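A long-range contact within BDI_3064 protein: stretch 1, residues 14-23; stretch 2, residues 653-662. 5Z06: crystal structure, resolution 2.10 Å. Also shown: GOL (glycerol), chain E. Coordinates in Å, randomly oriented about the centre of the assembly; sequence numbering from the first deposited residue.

Stretch 1 14-23: SLMKGDYFYS
Stretch 2 (653-662) NLTVNWVSPL

How do residues no fewer than 635 positions apart come to touch? Residues 14-23 hold no regular helix or strand, whereas 653-662 turns back on itself: Asn 653 N bonds to Trp 658 O (2.7 Å) and Trp 658 N to Asn 653 O (2.9 Å), with strand at 658-659. The CA atoms of Leu 15 and Val 659 lie 6.7 Å apart, those of Phe 21 and Trp 658 5.9 Å, so the register steps back from Val 659 to Trp 658 as stretch 1 advances. The contact covers 620 Å², both sides summed; Met 16, Asp 19, Tyr 22, Trp 658 and Val 659 are buried.

Which polar groups tie them? Asn 657 sits at the turn with phi/psi 61/60, and its t rotamer (chi2 39°) aims the amide at stretch 1. Asn 657 ND2 donates to Lys 17 O (2.8 Å) and to Asp 19 OD1 (3.0 Å); a carboxamide can spend both protons this way. Asp 19 reaches in with chi1 p. Gly 18, between them, has phi 87°, which favours glycine. Farther along, Trp 658 NE1 donates to Tyr 22 OH (2.9 Å), Tyr 22 being m.

How do the apolar side chains pack? Leu 15 (m, t) places CB 3.3 Å from CG1 of Val 659 (p), whose CA-to-CB bond points toward stretch 1. Met 16 (m, m, chi3 -104°) is flexible enough to bend along the turn, its SD 3.7 Å from Val 659 CG1 and its CE 3.8 Å from Leu 654 CD2. Phe 21 (t, chi2 85°) offers a ring face to the edge of Trp 658 (t, chi2 88°), planes at 74°, its centroid 5.0 Å from that of the Trp 658 five-membered ring; Phe 21 CE1 lies 3.7 Å from Val 656 CG2.

What fills the remaining gaps? Water 1 donates to Asp 19 O (2.8 Å) and Asn 657 O (2.7 Å) and accepts from Phe 21 N (2.7 Å). Glycerol, probably from the crystallisation liquor, also bridges: Leu 15 N donates to its O3 (3.0 Å), and its O2 donates to Val 659 O (2.8 Å).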

ATOM      1  N   SER A  14      -8.561   0.941 -15.000  1.00 31.33           N
ATOM      2  CA  SER A  14      -8.219  -0.373 -14.476  1.00 30.62           C
ATOM      3  C   SER A  14      -6.714  -0.461 -14.502  1.00 32.20           C
ATOM      4  O   SER A  14      -6.105  -0.237 -15.557  1.00 34.65           O
ATOM      5  CB  SER A  14      -8.815  -1.466 -15.337  1.00 28.34           C
ATOM      6  OG  SER A  14      -8.597  -2.721 -14.761  1.00 29.35           O
ATOM      7  N   LEU A  15      -6.110  -0.742 -13.349  1.00 29.92           N
ATOM      8  CA  LEU A  15      -4.674  -1.001 -13.286  1.00 30.93           C
ATOM      9  C   LEU A  15      -4.315  -2.326 -13.925  1.00 29.35           C
ATOM     10  O   LEU A  15      -3.175  -2.528 -14.308  1.00 30.96           O
ATOM     11  CB  LEU A  15      -4.167  -0.945 -11.837  1.00 32.84           C
ATOM     12  CG  LEU A  15      -4.342   0.417 -11.146  1.00 33.13           C
ATOM     13  CD1 LEU A  15      -3.867   0.388  -9.701  1.00 33.54           C
ATOM     14  CD2 LEU A  15      -3.595   1.497 -11.924  1.00 30.94           C
ATOM     15  N   MET A  16      -5.284  -3.224 -14.048  1.00 30.65           N
ATOM     16  CA  MET A  16      -5.093  -4.465 -14.796  1.00 30.75           C
ATOM     17  C   MET A  16      -5.730  -4.373 -16.177  1.00 30.90           C
ATOM     18  O   MET A  16      -6.732  -3.705 -16.359  1.00 31.97           O
ATOM     19  CB  MET A  16      -5.679  -5.655 -14.019  1.00 29.56           C
ATOM     20  CG  MET A  16      -5.008  -5.921 -12.687  1.00 30.72           C
ATOM     21  SD  MET A  16      -3.235  -6.224 -12.828  1.00 28.94           S
ATOM     22  CE  MET A  16      -3.126  -7.993 -12.610  1.00 29.49           C
ATOM     23  N   LYS A  17      -5.138  -5.065 -17.145  1.00 31.67           N
ATOM     24  CA  LYS A  17      -5.731  -5.197 -18.457  1.00 31.98           C
ATOM     25  C   LYS A  17      -6.804  -6.241 -18.408  1.00 28.78           C
ATOM     26  O   LYS A  17      -6.972  -6.933 -17.403  1.00 25.79           O
ATOM     27  CB  LYS A  17      -4.685  -5.597 -19.497  1.00 37.65           C
ATOM     28  CG  LYS A  17      -3.696  -4.487 -19.763  1.00 43.97           C
ATOM     29  CD  LYS A  17      -2.474  -4.973 -20.518  1.00 49.24           C
ATOM     30  CE  LYS A  17      -1.338  -3.959 -20.382  1.00 53.74           C
ATOM     31  NZ  LYS A  17      -0.043  -4.557 -20.813  1.00 56.72           N
ATOM     32  N   GLY A  18      -7.541  -6.311 -19.512  1.00 27.95           N
ATOM     33  CA  GLY A  18      -8.436  -7.410 -19.817  1.00 27.85           C
ATOM     34  C   GLY A  18      -9.813  -7.232 -19.241  1.00 25.79           C
ATOM     35  O   GLY A  18     -10.766  -7.128 -19.963  1.00 25.02           O
ATOM     36  N   ASP A  19      -9.894  -7.212 -17.924  1.00 26.88           N
ATOM     37  CA  ASP A  19     -11.146  -7.101 -17.220  1.00 27.88           C
ATOM     38  C   ASP A  19     -10.955  -6.386 -15.887  1.00 27.74           C
ATOM     39  O   ASP A  19      -9.842  -6.246 -15.407  1.00 27.92           O
ATOM     40  CB  ASP A  19     -11.727  -8.496 -16.987  1.00 28.21           C
ATOM     41  CG  ASP A  19     -10.779  -9.420 -16.225  1.00 29.15           C
ATOM     42  OD1 ASP A  19     -10.608  -9.297 -14.996  1.00 32.09           O
ATOM     43  OD2 ASP A  19     -10.208 -10.311 -16.858  1.00 32.30           O
ATOM     44  N   TYR A  20     -12.070  -5.968 -15.296  1.00 27.29           N
ATOM     45  CA  TYR A  20     -12.055  -5.056 -14.180  1.00 26.96           C
ATOM     46  C   TYR A  20     -12.606  -5.742 -12.940  1.00 26.90           C
ATOM     47  O   TYR A  20     -13.781  -6.132 -12.872  1.00 26.48           O
ATOM     48  CB  TYR A  20     -12.839  -3.780 -14.479  1.00 29.80           C
ATOM     49  CG  TYR A  20     -12.657  -2.763 -13.376  1.00 30.81           C
ATOM     50  CD1 TYR A  20     -11.372  -2.353 -13.002  1.00 31.56           C
ATOM     51  CD2 TYR A  20     -13.745  -2.253 -12.661  1.00 30.28           C
ATOM     52  CE1 TYR A  20     -11.181  -1.453 -11.969  1.00 30.92           C
ATOM     53  CE2 TYR A  20     -13.546  -1.332 -11.638  1.00 31.18           C
ATOM     54  CZ  TYR A  20     -12.251  -0.949 -11.296  1.00 29.99           C
ATOM     55  OH  TYR A  20     -11.981  -0.072 -10.281  1.00 31.15           O
ATOM     56  N   PHE A  21     -11.736  -5.883 -11.957  1.00 25.07           N
ATOM     57  CA  PHE A  21     -12.037  -6.677 -10.821  1.00 25.78           C
ATOM     58  C   PHE A  21     -13.294  -6.168 -10.159  1.00 25.28           C
ATOM     59  O   PHE A  21     -14.169  -6.947  -9.851  1.00 24.26           O
ATOM     60  CB  PHE A  21     -10.876  -6.717  -9.806  1.00 26.34           C
ATOM     61  CG  PHE A  21     -11.258  -7.439  -8.573  1.00 25.50           C
ATOM     62  CD1 PHE A  21     -11.147  -8.803  -8.511  1.00 24.88           C
ATOM     63  CD2 PHE A  21     -11.840  -6.767  -7.525  1.00 26.01           C
ATOM     64  CE1 PHE A  21     -11.568  -9.497  -7.395  1.00 26.00           C
ATOM     65  CE2 PHE A  21     -12.276  -7.454  -6.407  1.00 26.20           C
ATOM     66  CZ  PHE A  21     -12.131  -8.820  -6.338  1.00 25.81           C
ATOM     67  N   TYR A  22     -13.384  -4.860  -9.990  1.00 26.37           N
ATOM     68  CA  TYR A  22     -14.491  -4.240  -9.265  1.00 28.10           C
ATOM     69  C   TYR A  22     -15.670  -3.961 -10.179  1.00 28.52           C
ATOM     70  O   TYR A  22     -16.152  -2.835 -10.267  1.00 29.99           O
ATOM     71  CB  TYR A  22     -14.018  -2.945  -8.641  1.00 28.43           C
ATOM     72  CG  TYR A  22     -12.984  -3.162  -7.579  1.00 29.04           C
ATOM     73  CD1 TYR A  22     -13.346  -3.613  -6.320  1.00 30.00           C
ATOM     74  CD2 TYR A  22     -11.646  -2.929  -7.835  1.00 28.07           C
ATOM     75  CE1 TYR A  22     -12.393  -3.809  -5.333  1.00 30.03           C
ATOM     76  CE2 TYR A  22     -10.697  -3.134  -6.859  1.00 29.08           C
ATOM     77  CZ  TYR A  22     -11.076  -3.550  -5.616  1.00 28.99           C
ATOM     78  OH  TYR A  22     -10.100  -3.725  -4.688  1.00 31.13           O
ATOM     79  N   SER A  23     -16.117  -4.996 -10.865  1.00 26.28           N
ATOM     80  CA  SER A  23     -17.300  -4.921 -11.672  1.00 27.46           C
ATOM     81  C   SER A  23     -17.934  -6.280 -11.699  1.00 28.23           C
ATOM     82  O   SER A  23     -17.326  -7.296 -11.357  1.00 28.41           O
ATOM     83  CB  SER A  23     -16.985  -4.479 -13.094  1.00 26.10           C
ATOM     84  OG  SER A  23     -16.170  -5.425 -13.735  1.00 24.91           O
ATOM     85  N   ASN A 653      -3.041 -10.063  -7.534  1.00 24.98           N
ATOM     86  CA  ASN A 653      -3.618 -11.380  -7.618  1.00 25.04           C
ATOM     87  C   ASN A 653      -3.891 -11.636  -9.072  1.00 26.77           C
ATOM     88  O   ASN A 653      -4.867 -11.106  -9.632  1.00 27.68           O
ATOM     89  CB  ASN A 653      -4.882 -11.450  -6.787  1.00 25.02           C
ATOM     90  CG  ASN A 653      -5.414 -12.860  -6.664  1.00 24.24           C
ATOM     91  OD1 ASN A 653      -5.416 -13.618  -7.626  1.00 23.44           O
ATOM     92  ND2 ASN A 653      -5.837 -13.221  -5.473  1.00 22.72           N
ATOM     93  N   LEU A 654      -3.009 -12.412  -9.708  1.00 25.88           N
ATOM     94  CA  LEU A 654      -3.215 -12.755 -11.117  1.00 26.43           C
ATOM     95  C   LEU A 654      -4.410 -13.687 -11.289  1.00 25.23           C
ATOM     96  O   LEU A 654      -5.031 -13.692 -12.343  1.00 25.40           O
ATOM     97  CB  LEU A 654      -1.970 -13.367 -11.744  1.00 27.25           C
ATOM     98  CG  LEU A 654      -0.794 -12.390 -11.829  1.00 29.31           C
ATOM     99  CD1 LEU A 654       0.439 -13.131 -12.316  1.00 27.91           C
ATOM    100  CD2 LEU A 654      -1.125 -11.212 -12.737  1.00 30.17           C
ATOM    101  N   THR A 655      -4.768 -14.421 -10.249  1.00 25.17           N
ATOM    102  CA  THR A 655      -5.843 -15.401 -10.367  1.00 26.80           C
ATOM    103  C   THR A 655      -7.170 -14.722 -10.581  1.00 27.64           C
ATOM    104  O   THR A 655      -7.940 -15.155 -11.423  1.00 27.70           O
ATOM    105  CB  THR A 655      -5.851 -16.351  -9.161  1.00 26.92           C
ATOM    106  OG1 THR A 655      -4.575 -16.986  -9.095  1.00 28.11           O
ATOM    107  CG2 THR A 655      -6.945 -17.432  -9.285  1.00 27.63           C
ATOM    108  N   VAL A 656      -7.412 -13.637  -9.846  1.00 28.48           N
ATOM    109  CA  VAL A 656      -8.630 -12.861  -9.997  1.00 29.07           C
ATOM    110  C   VAL A 656      -8.431 -11.563 -10.779  1.00 28.43           C
ATOM    111  O   VAL A 656      -9.373 -10.767 -10.917  1.00 28.76           O
ATOM    112  CB  VAL A 656      -9.274 -12.561  -8.618  1.00 31.33           C
ATOM    113  CG1 VAL A 656      -9.440 -13.837  -7.825  1.00 31.71           C
ATOM    114  CG2 VAL A 656      -8.478 -11.551  -7.820  1.00 31.53           C
ATOM    115  N   ASN A 657      -7.212 -11.339 -11.269  1.00 27.40           N
ATOM    116  CA  ASN A 657      -6.870 -10.168 -12.086  1.00 25.64           C
ATOM    117  C   ASN A 657      -7.088  -8.843 -11.333  1.00 25.69           C
ATOM    118  O   ASN A 657      -7.856  -7.964 -11.737  1.00 23.89           O
ATOM    119  CB  ASN A 657      -7.605 -10.155 -13.426  1.00 25.65           C
ATOM    120  CG  ASN A 657      -6.945  -9.216 -14.402  1.00 24.91           C
ATOM    121  OD1 ASN A 657      -5.743  -9.161 -14.439  1.00 24.87           O
ATOM    122  ND2 ASN A 657      -7.718  -8.432 -15.128  1.00 25.27           N
ATOM    123  N   TRP A 658      -6.364  -8.743 -10.224  1.00 26.80           N
ATOM    124  CA  TRP A 658      -6.429  -7.635  -9.298  1.00 26.12           C
ATOM    125  C   TRP A 658      -5.006  -7.158  -8.973  1.00 25.55           C
ATOM    126  O   TRP A 658      -4.079  -7.943  -8.849  1.00 26.91           O
ATOM    127  CB  TRP A 658      -7.135  -8.098  -8.028  1.00 25.29           C
ATOM    128  CG  TRP A 658      -7.209  -7.064  -6.973  1.00 26.52           C
ATOM    129  CD1 TRP A 658      -8.178  -6.125  -6.803  1.00 27.18           C
ATOM    130  CD2 TRP A 658      -6.254  -6.848  -5.943  1.00 27.25           C
ATOM    131  NE1 TRP A 658      -7.894  -5.340  -5.714  1.00 27.33           N
ATOM    132  CE2 TRP A 658      -6.720  -5.769  -5.163  1.00 28.51           C
ATOM    133  CE3 TRP A 658      -5.056  -7.470  -5.595  1.00 27.68           C
ATOM    134  CZ2 TRP A 658      -6.030  -5.299  -4.064  1.00 27.90           C
ATOM    135  CZ3 TRP A 658      -4.372  -7.007  -4.512  1.00 27.72           C
ATOM    136  CH2 TRP A 658      -4.862  -5.928  -3.752  1.00 28.82           C
ATOM    137  N   VAL A 659      -4.853  -5.859  -8.837  1.00 25.44           N
ATOM    138  CA  VAL A 659      -3.667  -5.274  -8.240  1.00 26.73           C
ATOM    139  C   VAL A 659      -4.109  -4.182  -7.286  1.00 26.08           C
ATOM    140  O   VAL A 659      -5.117  -3.523  -7.479  1.00 26.44           O
ATOM    141  CB  VAL A 659      -2.668  -4.766  -9.308  1.00 26.63           C
ATOM    142  CG1 VAL A 659      -3.266  -3.637 -10.129  1.00 27.43           C
ATOM    143  CG2 VAL A 659      -1.352  -4.319  -8.659  1.00 27.87           C
ATOM    144  N   SER A 660      -3.346  -4.021  -6.231  1.00 26.28           N
ATOM    145  CA  SER A 660      -3.661  -3.065  -5.216  1.00 26.43           C
ATOM    146  C   SER A 660      -3.656  -1.665  -5.787  1.00 27.97           C
ATOM    147  O   SER A 660      -2.781  -1.325  -6.588  1.00 26.11           O
ATOM    148  CB  SER A 660      -2.629  -3.146  -4.107  1.00 25.59           C
ATOM    149  OG  SER A 660      -2.913  -2.194  -3.148  1.00 25.94           O
ATOM    150  N   PRO A 661      -4.632  -0.830  -5.367  1.00 29.35           N
ATOM    151  CA  PRO A 661      -4.607   0.581  -5.782  1.00 28.72           C
ATOM    152  C   PRO A 661      -3.685   1.457  -4.947  1.00 28.38           C
ATOM    153  O   PRO A 661      -3.671   2.652  -5.152  1.00 31.59           O
ATOM    154  CB  PRO A 661      -6.060   1.018  -5.592  1.00 30.25           C
ATOM    155  CG  PRO A 661      -6.576   0.137  -4.488  1.00 31.27           C
ATOM    156  CD  PRO A 661      -5.771  -1.131  -4.484  1.00 29.67           C
ATOM    157  N   LEU A 662      -2.899   0.884  -4.032  1.00 27.81           N
ATOM    158  CA  LEU A 662      -2.137   1.681  -3.086  1.00 27.14           C
ATOM    159  C   LEU A 662      -0.702   1.218  -2.946  1.00 26.43           C
ATOM    160  O   LEU A 662      -0.327   0.104  -3.345  1.00 24.99           O
ATOM    161  CB  LEU A 662      -2.833   1.712  -1.696  1.00 26.28           C
ATOM    162  CG  LEU A 662      -3.264   0.421  -0.998  1.00 26.97           C
ATOM    163  CD1 LEU A 662      -2.087  -0.374  -0.462  1.00 27.74           C
ATOM    164  CD2 LEU A 662      -4.159   0.763   0.172  1.00 26.90           C
TER
HETATM  165  C1  GOL E 803      -7.460  -3.804  -9.492  1.00 38.87           C
HETATM  166  O1  GOL E 803      -7.919  -4.286 -10.758  1.00 44.60           O
HETATM  167  C2  GOL E 803      -7.982  -2.443  -9.019  1.00 38.57           C
HETATM  168  O2  GOL E 803      -7.565  -2.252  -7.667  1.00 39.16           O
HETATM  169  C3  GOL E 803      -7.353  -1.250  -9.726  1.00 38.91           C
HETATM  170  O3  GOL E 803      -7.923  -1.032 -11.017  1.00 35.43           O
HETATM  171  O   HOH W   1      -9.192  -5.861 -12.745  1.00 25.24           O
HETATM  172  O   HOH W   2     -11.053  -9.114 -12.466  1.00 35.97           O